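Local coordinates for uncharacterized protein (Bacteroides ovatus, PDB 4IRT) that is of unknown function but has a BNR-repeat beta-propeller fold and is probably a neuraminidase, at residues G336-M341 with D356-S361. Numbering follows the deposited sequence. Where two conformers were deposited one is given.
Sequences GSRVSM and DLTDFS
V339 and T358 meet at one threonine hydroxyl that accepts from one backbone group and donates to another. The amide N of V339 gives a nearly straight hydrogen bond to T358 OG1 (167° at the hydrogen). This hydroxyl donates in turn to F360 O, in its carbonyl plane, with OG1 and O 2.9 Å apart. The chi1 of T358, 60°, sets OG1 between its own backbone N and carbonyl carbon, where it reaches the V339 amide and F360 O. A second backbone bond runs from L357 N to V339 O at 2.7 Å. Next to it S340 and D356 form an antiparallel non-hydrogen-bonded pair with side chains on one face of the sheet, where S340 OG donates to D356 OD1 (2.7 Å) nearly along the C-O axis; R335 adds a salt bridge to the same oxygen. The extended R338 chain lays CD against T358 O, 3.4 Å away, while NE makes at most a weak, doubtful bond to D359 O, and NH1 hydrogen-bonds to R335 O. Apolar groups gather where L382 of strand 381-385 packs on V339 and L357: V339 CG1 lies 3.9 Å from L357 CD1, V339 CG2 touches T358 CG2, and M341 CB packs on L357 CD2. An alanine in place of T358 would probably leave the V339 amide and F360 O without their shared hydroxyl partner and open a gap beside V339 CG2. The contact thus continues the pairing of strand 340-344 with the edge strand 353-356 of one four-stranded propeller sheet into irregular chain, a threonine hydroxyl replacing a backbone carbonyl as acceptor where regular pairing ends.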
ATOM      1  N   GLY A 336      -3.522  -9.855  20.656  1.00 14.17           N
ATOM      2  CA  GLY A 336      -3.623  -8.583  21.370  1.00 14.21           C
ATOM      3  C   GLY A 336      -3.455  -7.339  20.512  1.00 12.36           C
ATOM      4  O   GLY A 336      -3.176  -6.265  21.035  1.00 11.83           O
ATOM      5  N   SER A 337      -3.640  -7.484  19.194  1.00 11.16           N
ATOM      6  CA  SER A 337      -3.522  -6.361  18.250  1.00 10.79           C
ATOM      7  C   SER A 337      -2.172  -5.664  18.335  1.00 11.05           C
ATOM      8  O   SER A 337      -2.054  -4.449  18.126  1.00 10.91           O
ATOM      9  CB  SER A 337      -4.713  -5.391  18.393  1.00 11.51           C
ATOM     10  OG  SER A 337      -5.933  -6.125  18.379  1.00 11.41           O
ATOM     11  N   ARG A 338      -1.128  -6.446  18.611  1.00 11.87           N
ATOM     12  CA  ARG A 338       0.236  -5.940  18.543  0.50 12.27           C
ATOM     13  C   ARG A 338       0.665  -5.853  17.076  1.00 11.58           C
ATOM     14  O   ARG A 338      -0.031  -6.347  16.182  1.00 10.83           O
ATOM     15  CB  ARG A 338       1.151  -6.860  19.360  0.50 14.14           C
ATOM     16  CG  ARG A 338       0.789  -6.824  20.853  0.50 16.55           C
ATOM     17  CD  ARG A 338       1.507  -7.886  21.666  0.50 20.47           C
ATOM     18  NE  ARG A 338       1.231  -7.747  23.096  0.50 23.08           N
ATOM     19  CZ  ARG A 338       0.295  -8.433  23.748  0.50 25.02           C
ATOM     20  NH1 ARG A 338      -0.476  -9.309  23.112  0.50 22.79           N
ATOM     21  NH2 ARG A 338       0.126  -8.233  25.043  0.50 26.80           N
ATOM     22  N   VAL A 339       1.786  -5.193  16.812  1.00 10.94           N
ATOM     23  CA  VAL A 339       2.417  -5.323  15.506  1.00 10.44           C
ATOM     24  C   VAL A 339       3.043  -6.700  15.553  1.00 10.62           C
ATOM     25  O   VAL A 339       3.768  -7.007  16.498  1.00 11.40           O
ATOM     26  CB  VAL A 339       3.505  -4.276  15.263  1.00 10.75           C
ATOM     27  CG1 VAL A 339       4.187  -4.536  13.939  1.00 11.36           C
ATOM     28  CG2 VAL A 339       2.889  -2.895  15.288  1.00 10.50           C
ATOM     29  N   SER A 340       2.744  -7.544  14.572  1.00 10.29           N
ATOM     30  CA  SER A 340       3.293  -8.896  14.562  1.00 10.67           C
ATOM     31  C   SER A 340       4.011  -9.172  13.264  1.00 10.35           C
ATOM     32  O   SER A 340       3.772  -8.478  12.258  1.00 10.42           O
ATOM     33  CB  SER A 340       2.193  -9.918  14.812  1.00 11.91           C
ATOM     34  OG  SER A 340       1.565  -9.756  16.092  1.00 12.59           O
HETATM   35  N   MSE A 341       4.904 -10.173  13.288  1.00 10.75           N
HETATM   36  CA  MSE A 341       5.657 -10.580  12.110  1.00 11.52           C
HETATM   37  C   MSE A 341       5.696 -12.076  12.001  1.00 11.17           C
HETATM   38  O   MSE A 341       5.909 -12.774  12.992  1.00 12.93           O
HETATM   39  CB  MSE A 341       7.092 -10.043  12.104  1.00 12.17           C
HETATM   40  CG  MSE A 341       7.913 -10.490  10.892  1.00 13.67           C
HETATM   41 SE   MSE A 341       9.577  -9.401  10.903  0.75 17.79          SE
HETATM   42  CE  MSE A 341      10.404 -10.678  12.070  1.00 17.37           C
ATOM     43  N   ASP A 356       6.031 -10.946  17.983  1.00 13.72           N
ATOM     44  CA  ASP A 356       5.406  -9.645  18.127  1.00 14.67           C
ATOM     45  C   ASP A 356       6.499  -8.599  18.137  1.00 14.55           C
ATOM     46  O   ASP A 356       7.494  -8.757  18.845  1.00 15.80           O
ATOM     47  CB  ASP A 356       4.594  -9.594  19.433  1.00 14.66           C
ATOM     48  CG  ASP A 356       3.404 -10.544  19.419  1.00 15.26           C
ATOM     49  OD1 ASP A 356       2.750 -10.711  18.353  1.00 14.30           O
ATOM     50  OD2 ASP A 356       3.125 -11.172  20.473  1.00 16.65           O
ATOM     51  N   LEU A 357       6.305  -7.538  17.375  1.00 12.75           N
ATOM     52  CA  LEU A 357       7.283  -6.460  17.275  1.00 12.72           C
ATOM     53  C   LEU A 357       7.006  -5.330  18.283  1.00 14.26           C
ATOM     54  O   LEU A 357       7.907  -4.556  18.570  1.00 14.63           O
ATOM     55  CB  LEU A 357       7.343  -5.901  15.859  1.00 12.25           C
ATOM     56  CG  LEU A 357       7.536  -6.901  14.730  1.00 12.98           C
ATOM     57  CD1 LEU A 357       7.685  -6.207  13.398  1.00 14.02           C
ATOM     58  CD2 LEU A 357       8.732  -7.789  14.984  1.00 14.90           C
ATOM     59  N   THR A 358       5.772  -5.233  18.794  1.00 14.72           N
ATOM     60  CA  THR A 358       5.447  -4.324  19.879  1.00 13.57           C
ATOM     61  C   THR A 358       4.878  -5.115  21.047  1.00 14.71           C
ATOM     62  O   THR A 358       4.309  -6.188  20.870  1.00 15.55           O
ATOM     63  CB  THR A 358       4.418  -3.239  19.482  1.00 12.83           C
ATOM     64  OG1 THR A 358       3.178  -3.824  19.050  1.00 11.40           O
ATOM     65  CG2 THR A 358       4.978  -2.302  18.389  1.00 12.02           C
ATOM     66  N   ASP A 359       5.043  -4.580  22.246  1.00 15.92           N
ATOM     67  CA  ASP A 359       4.465  -5.219  23.422  0.50 17.52           C
ATOM     68  C   ASP A 359       3.098  -4.622  23.741  1.00 17.93           C
ATOM     69  O   ASP A 359       2.429  -5.077  24.660  1.00 19.98           O
ATOM     70  CB  ASP A 359       5.421  -5.154  24.629  0.50 19.17           C
ATOM     71  CG  ASP A 359       5.684  -3.737  25.126  0.50 20.75           C
ATOM     72  OD1 ASP A 359       4.905  -2.812  24.823  0.50 20.61           O
ATOM     73  OD2 ASP A 359       6.688  -3.557  25.855  0.50 24.80           O
ATOM     74  N   PHE A 360       2.703  -3.609  22.978  1.00 14.55           N
ATOM     75  CA  PHE A 360       1.422  -2.906  23.155  1.00 13.38           C
ATOM     76  C   PHE A 360       0.517  -3.047  21.933  1.00 12.27           C
ATOM     77  O   PHE A 360       0.988  -3.244  20.816  1.00 11.50           O
ATOM     78  CB  PHE A 360       1.636  -1.392  23.466  1.00 13.19           C
ATOM     79  CG  PHE A 360       2.434  -0.659  22.431  1.00 13.34           C
ATOM     80  CD1 PHE A 360       1.837  -0.087  21.326  1.00 13.05           C
ATOM     81  CD2 PHE A 360       3.828  -0.557  22.560  1.00 13.86           C
ATOM     82  CE1 PHE A 360       2.583   0.595  20.369  1.00 13.51           C
ATOM     83  CE2 PHE A 360       4.589   0.119  21.604  1.00 13.35           C
ATOM     84  CZ  PHE A 360       3.959   0.695  20.499  1.00 13.54           C
ATOM     85  N   SER A 361      -0.780  -2.897  22.165  1.00 11.55           N
ATOM     86  CA  SER A 361      -1.800  -2.922  21.102  1.00 11.32           C
ATOM     87  C   SER A 361      -1.768  -1.654  20.288  1.00 10.72           C
ATOM     88  O   SER A 361      -1.692  -0.559  20.843  1.00 11.03           O
ATOM     89  CB  SER A 361      -3.199  -3.029  21.711  1.00 11.73           C
ATOM     90  OG  SER A 361      -4.184  -2.772  20.742  1.00 11.21           O
TER